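Local coordinates for protein translation initiation inhibitor (Streptococcus pyogenes, PDB 2EWC) that is of unknown function but belongs to the widely conserved YjgF family, whose members typically assemble as trimers, at the interface of chains A and B and the interface of chains A and C. Sequence-based numbering; all coordinates share one arbitrary frame. Chains: chain A/B/C, conserved hypothetical protein.

Contact 1: the interface of chains A and B. Residues chain A 71, 104-107; chain B 72, 74-75.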
loop_
_atom_site.group_PDB
_atom_site.type_symbol
_atom_site.label_atom_id
_atom_site.label_comp_id
_atom_site.label_asym_id
_atom_site.label_seq_id
_atom_site.Cartn_x
_atom_site.Cartn_y
_atom_site.Cartn_z
ATOM N N ARG A 71 1.924 -22.143 6.186
ATOM C CA ARG A 71 2.326 -22.165 7.583
ATOM C C ARG A 71 1.188 -22.797 8.383
ATOM O O ARG A 71 1.417 -23.480 9.396
ATOM C CB ARG A 71 2.600 -20.726 8.079
ATOM C CG ARG A 71 3.233 -20.706 9.456
ATOM C CD ARG A 71 3.696 -19.286 9.884
ATOM N NE ARG A 71 4.810 -18.819 9.071
ATOM C CZ ARG A 71 6.101 -19.062 9.322
ATOM N NH1 ARG A 71 6.466 -19.773 10.376
ATOM N NH2 ARG A 71 7.032 -18.588 8.512
ATOM N N HIS A 104 10.658 -15.838 9.309
ATOM C CA HIS A 104 9.829 -15.658 10.505
ATOM C C HIS A 104 8.338 -15.697 10.157
ATOM O O HIS A 104 7.947 -15.371 9.034
ATOM C CB HIS A 104 10.234 -14.387 11.285
ATOM C CG HIS A 104 9.847 -13.097 10.632
ATOM N ND1 HIS A 104 8.648 -12.460 10.891
ATOM C CD2 HIS A 104 10.522 -12.290 9.778
ATOM C CE1 HIS A 104 8.591 -11.329 10.204
ATOM N NE2 HIS A 104 9.713 -11.209 9.515
ATOM N N GLY A 105 7.538 -16.179 11.101
ATOM C CA GLY A 105 6.065 -16.124 11.031
ATOM C C GLY A 105 5.608 -14.916 11.825
ATOM O O GLY A 105 6.346 -13.941 11.934
ATOM N N GLY A 106 4.416 -14.973 12.409
ATOM C CA GLY A 106 3.947 -13.865 13.260
ATOM C C GLY A 106 3.633 -12.592 12.478
ATOM O O GLY A 106 3.401 -12.660 11.281
ATOM N N PRO A 107 3.639 -11.420 13.147
ATOM C CA PRO A 107 3.375 -10.149 12.432
ATOM C C PRO A 107 4.276 -9.981 11.204
ATOM O O PRO A 107 5.495 -10.117 11.322
ATOM C CB PRO A 107 3.729 -9.077 13.481
ATOM C CG PRO A 107 3.511 -9.771 14.795
ATOM C CD PRO A 107 3.924 -11.201 14.578
ATOM N N ASP B 72 1.365 -20.443 16.043
ATOM C CA ASP B 72 2.551 -19.818 15.428
ATOM C C ASP B 72 3.351 -19.087 16.527
ATOM O O ASP B 72 2.981 -17.995 16.972
ATOM C CB ASP B 72 2.129 -18.837 14.319
ATOM C CG ASP B 72 3.327 -18.153 13.635
ATOM O OD1 ASP B 72 4.495 -18.405 14.012
ATOM O OD2 ASP B 72 3.117 -17.349 12.696
ATOM N N TRP B 74 6.018 -17.514 16.523
ATOM C CA TRP B 74 6.514 -16.196 16.113
ATOM C C TRP B 74 5.534 -15.066 16.512
ATOM O O TRP B 74 5.829 -13.882 16.358
ATOM C CB TRP B 74 6.803 -16.177 14.610
ATOM C CG TRP B 74 7.976 -17.018 14.191
ATOM C CD1 TRP B 74 7.956 -18.318 13.724
ATOM C CD2 TRP B 74 9.351 -16.627 14.231
ATOM N NE1 TRP B 74 9.245 -18.743 13.473
ATOM C CE2 TRP B 74 10.114 -17.720 13.764
ATOM C CE3 TRP B 74 10.010 -15.450 14.609
ATOM C CZ2 TRP B 74 11.508 -17.665 13.652
ATOM C CZ3 TRP B 74 11.380 -15.396 14.514
ATOM C CH2 TRP B 74 12.120 -16.495 14.023
ATOM N N ASN B 75 4.367 -15.424 17.029
ATOM C CA ASN B 75 3.476 -14.401 17.630
ATOM C C ASN B 75 3.844 -13.972 19.067
ATOM O O ASN B 75 3.088 -13.235 19.705
ATOM C CB ASN B 75 2.022 -14.847 17.582
ATOM C CG ASN B 75 1.407 -14.732 16.173
ATOM O OD1 ASN B 75 1.565 -13.732 15.482
ATOM N ND2 ASN B 75 0.667 -15.752 15.783
HETATM O O HOH W 1 5.322 -21.026 12.611
#
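This patch is part of a two-fold symmetric interface, so a twin exists with the chains exchanged. It may join trimers; the structure alone does not show that it forms in solution. A loop of chain A, A:His104 to A:Pro107, lies across B:Trp74 in the short 3-10 helix 73-75 of chain B. The indole is the main contact surface. Its CG stands anti to the carbonyl carbon, chi1 -69°, and chi2 of 95° turns the ring broadside to the loop. CB touches the carbonyl carbon of A:Gly105. Further out, the A:Gly105 backbone N sits 3.2 Å above the ring plane, offset toward the rim at CG and CD1. A:His104 CA lies over the ring centre, near CE2 and CZ2. CE3, CZ3 and the tip CH2 lie near A:His104 CB, which is 3.6 Å from the centroid of the six-membered ring in a CH-pi contact.

Polar contact falls to B:Asp72. Its CG is anti to the backbone N, chi1 -180°. OD2 accepts a hydrogen bond from A:Gly106 N at 2.7 Å, met from above the carboxylate plane. OD1 takes the B:Trp74 backbone N at 3.1 Å, which ties the carboxylate to the 3-10 turn. A:Arg71 bends at chi3, and its guanidinium plane is nearly parallel to the carboxylate plane but offset from it. The charged atoms do not touch, though opposite charge may still favour the pairing. A:Gly105 CA packs over the centre of the guanidinium face. The chain A loop is braced from within by A:His104 ND1, which donates to A:Gly105 O at 2.9 Å. One water joins the arginine to the aspartate: it lies 2.8 Å from A:Arg71 NH1 and 3.1 Å from B:Asp72 OD1.

Contact 2: the interface of chains A and C. Residues chain A 99-104; chain C 73-74, 76, 97-98.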
loop_
_atom_site.group_PDB
_atom_site.type_symbol
_atom_site.label_atom_id
_atom_site.label_comp_id
_atom_site.label_asym_id
_atom_site.label_seq_id
_atom_site.Cartn_x
_atom_site.Cartn_y
_atom_site.Cartn_z
ATOM N N THR A 99 4.053 -26.564 6.445
ATOM C CA THR A 99 5.507 -26.622 6.662
ATOM C C THR A 99 5.996 -25.330 7.314
ATOM O O THR A 99 5.381 -24.272 7.166
ATOM C CB THR A 99 6.320 -26.857 5.324
ATOM O OG1 THR A 99 7.726 -26.902 5.610
ATOM C CG2 THR A 99 6.083 -25.725 4.331
ATOM N N GLU A 100 7.100 -25.424 8.038
ATOM C CA GLU A 100 7.825 -24.230 8.447
ATOM C C GLU A 100 8.573 -23.689 7.240
ATOM O O GLU A 100 8.857 -24.446 6.292
ATOM C CB GLU A 100 8.832 -24.576 9.542
ATOM C CG GLU A 100 8.185 -25.177 10.752
ATOM C CD GLU A 100 7.290 -24.179 11.491
ATOM O OE1 GLU A 100 7.586 -22.946 11.478
ATOM O OE2 GLU A 100 6.286 -24.638 12.083
ATOM N N PHE A 101 8.902 -22.402 7.297
ATOM C CA PHE A 101 9.732 -21.740 6.299
ATOM C C PHE A 101 10.998 -21.203 6.955
ATOM O O PHE A 101 11.013 -20.972 8.157
ATOM C CB PHE A 101 8.966 -20.571 5.724
ATOM C CG PHE A 101 7.686 -20.968 5.008
ATOM C CD1 PHE A 101 7.724 -21.747 3.852
ATOM C CD2 PHE A 101 6.460 -20.548 5.490
ATOM C CE1 PHE A 101 6.530 -22.103 3.181
ATOM C CE2 PHE A 101 5.271 -20.869 4.827
ATOM C CZ PHE A 101 5.311 -21.648 3.670
ATOM N N ALA A 102 12.047 -20.973 6.172
ATOM C CA ALA A 102 13.263 -20.355 6.725
ATOM C C ALA A 102 13.061 -18.855 6.741
ATOM O O ALA A 102 13.886 -18.102 6.243
ATOM C CB ALA A 102 14.480 -20.730 5.905
ATOM N N HIS A 103 11.933 -18.434 7.300
ATOM C CA HIS A 103 11.589 -17.029 7.426
ATOM C C HIS A 103 10.634 -16.963 8.605
ATOM O O HIS A 103 9.894 -17.931 8.876
ATOM C CB HIS A 103 10.907 -16.511 6.150
ATOM C CG HIS A 103 10.447 -15.089 6.252
ATOM N ND1 HIS A 103 11.064 -14.054 5.583
ATOM C CD2 HIS A 103 9.435 -14.531 6.958
ATOM C CE1 HIS A 103 10.445 -12.922 5.870
ATOM N NE2 HIS A 103 9.459 -13.185 6.710
ATOM N N HIS A 104 10.658 -15.838 9.309
ATOM C CA HIS A 104 9.829 -15.658 10.505
ATOM C C HIS A 104 8.338 -15.697 10.157
ATOM O O HIS A 104 7.947 -15.371 9.034
ATOM C CB HIS A 104 10.234 -14.387 11.285
ATOM C CG HIS A 104 9.847 -13.097 10.632
ATOM N ND1 HIS A 104 8.648 -12.460 10.891
ATOM C CD2 HIS A 104 10.522 -12.290 9.778
ATOM C CE1 HIS A 104 8.591 -11.329 10.204
ATOM N NE2 HIS A 104 9.713 -11.209 9.515
ATOM N N VAL C 73 14.423 -26.732 8.321
ATOM C CA VAL C 73 14.415 -25.976 7.071
ATOM C C VAL C 73 15.331 -24.734 7.114
ATOM O O VAL C 73 15.746 -24.224 6.075
ATOM C CB VAL C 73 12.964 -25.607 6.645
ATOM C CG1 VAL C 73 12.386 -24.488 7.520
ATOM C CG2 VAL C 73 12.911 -25.252 5.160
ATOM N N TRP C 74 15.659 -24.253 8.313
ATOM C CA TRP C 74 16.635 -23.146 8.445
ATOM C C TRP C 74 18.069 -23.478 7.962
ATOM O O TRP C 74 18.946 -22.602 7.937
ATOM C CB TRP C 74 16.658 -22.611 9.865
ATOM C CG TRP C 74 15.374 -21.944 10.280
ATOM C CD1 TRP C 74 14.313 -22.535 10.921
ATOM C CD2 TRP C 74 15.025 -20.568 10.107
ATOM N NE1 TRP C 74 13.317 -21.600 11.147
ATOM C CE2 TRP C 74 13.738 -20.386 10.664
ATOM C CE3 TRP C 74 15.676 -19.463 9.528
ATOM C CZ2 TRP C 74 13.084 -19.143 10.659
ATOM C CZ3 TRP C 74 15.042 -18.238 9.532
ATOM C CH2 TRP C 74 13.749 -18.089 10.098
ATOM N N ILE C 76 18.496 -24.292 4.862
ATOM C CA ILE C 76 18.505 -23.875 3.444
ATOM C C ILE C 76 19.811 -23.166 3.004
ATOM O O ILE C 76 20.333 -23.507 1.960
ATOM C CB ILE C 76 17.265 -23.027 3.067
ATOM C CG1 ILE C 76 16.039 -23.925 2.830
ATOM C CG2 ILE C 76 17.482 -22.214 1.767
ATOM C CD1 ILE C 76 14.759 -23.133 2.870
ATOM N N ILE C 97 10.975 -28.000 2.113
ATOM C CA ILE C 97 9.914 -28.382 3.060
ATOM C C ILE C 97 10.593 -28.887 4.329
ATOM O O ILE C 97 11.623 -29.562 4.266
ATOM C CB ILE C 97 9.062 -29.519 2.447
ATOM C CG1 ILE C 97 8.195 -28.983 1.326
ATOM C CG2 ILE C 97 8.153 -30.258 3.470
ATOM C CD1 ILE C 97 7.957 -30.090 0.285
ATOM N N GLN C 98 10.020 -28.573 5.479
ATOM C CA GLN C 98 10.467 -29.183 6.719
ATOM C C GLN C 98 9.569 -30.371 7.001
ATOM O O GLN C 98 8.354 -30.257 6.930
ATOM C CB GLN C 98 10.409 -28.195 7.880
ATOM C CG GLN C 98 11.018 -28.745 9.182
ATOM C CD GLN C 98 11.249 -27.657 10.224
ATOM O OE1 GLN C 98 12.128 -26.806 10.066
ATOM N NE2 GLN C 98 10.459 -27.683 11.299
#
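Here the chain A segment A:Thr99 to A:His104 runs along the 3-10 helix 73-75 and the end of strand 93-98 of chain C. The packing is tight around C:Trp74. Its CG is anti to the carbonyl carbon, chi1 -66°, with the ring turned by chi2 93°. One face of the indole receives the chain A backbone. A:Ala102 C sits 3.6 Å from the centroid of the six-membered ring, and A:Ala102 CA lies over the centre of the indole. The A:Phe101 carbonyl O is above the same face, offset toward the rim. The tip, CH2, reaches the A:His103 backbone N at 3.4 Å. The methyl of A:Ala102 points the other way, to C:Val73 O and C:Ile76 CD1. C:Val73 CG1 takes the crowded position between its own backbone N and carbonyl carbon. From there C:Val73 CG1 presses on the backbone carbon A:Phe101 C at 3.6 Å.

A polar link lies at the strand end. A:Thr99 OG1 is anti to its backbone N and accepts from C:Gln98 N at 2.8 Å, nearly straight at 171°. The same hydroxyl donates to A:Glu100 O at 2.8 Å, on a lone pair, so both of its roles are used.

The looser part is the pair A:Glu100 and C:Gln98. These side chains lie alongside each other and point the same way, with no hydrogen bond between them. A:Glu100 CG comes to 3.4 Å from C:Gln98 NE2, and the glutamine amide lies against the A:Glu100 methylenes CB and CG. The amide is held from its own chain: C:Gln98 OE1 accepts from C:Val73 N at 2.9 Å, on a lone pair. That bond ties the strand end to the 3-10 helix. The patch thus joins neighbouring subunits by backbone-to-indole packing plus a hydroxyl link, probably within the trimer typical of the family.

The centres of the C-alpha atoms of contact 1 and contact 2 are about 12 Å apart. They share A:His104, which sits at the junction of the two chain A stretches. Trp74 of the 3-10 helix 73-75 serves in both, as B:Trp74 in contact 1 and C:Trp74 in contact 2. The same short element can therefore meet different parts of one loop. Contact 1 belongs to a two-fold interface, whereas the interface of contact 2 is not an exact two-fold. Contact 2 is likely the trimer-type interface, and contact 1 may join trimers in the deposited 12-chain assembly. The structure alone does not show that this larger assembly forms in solution.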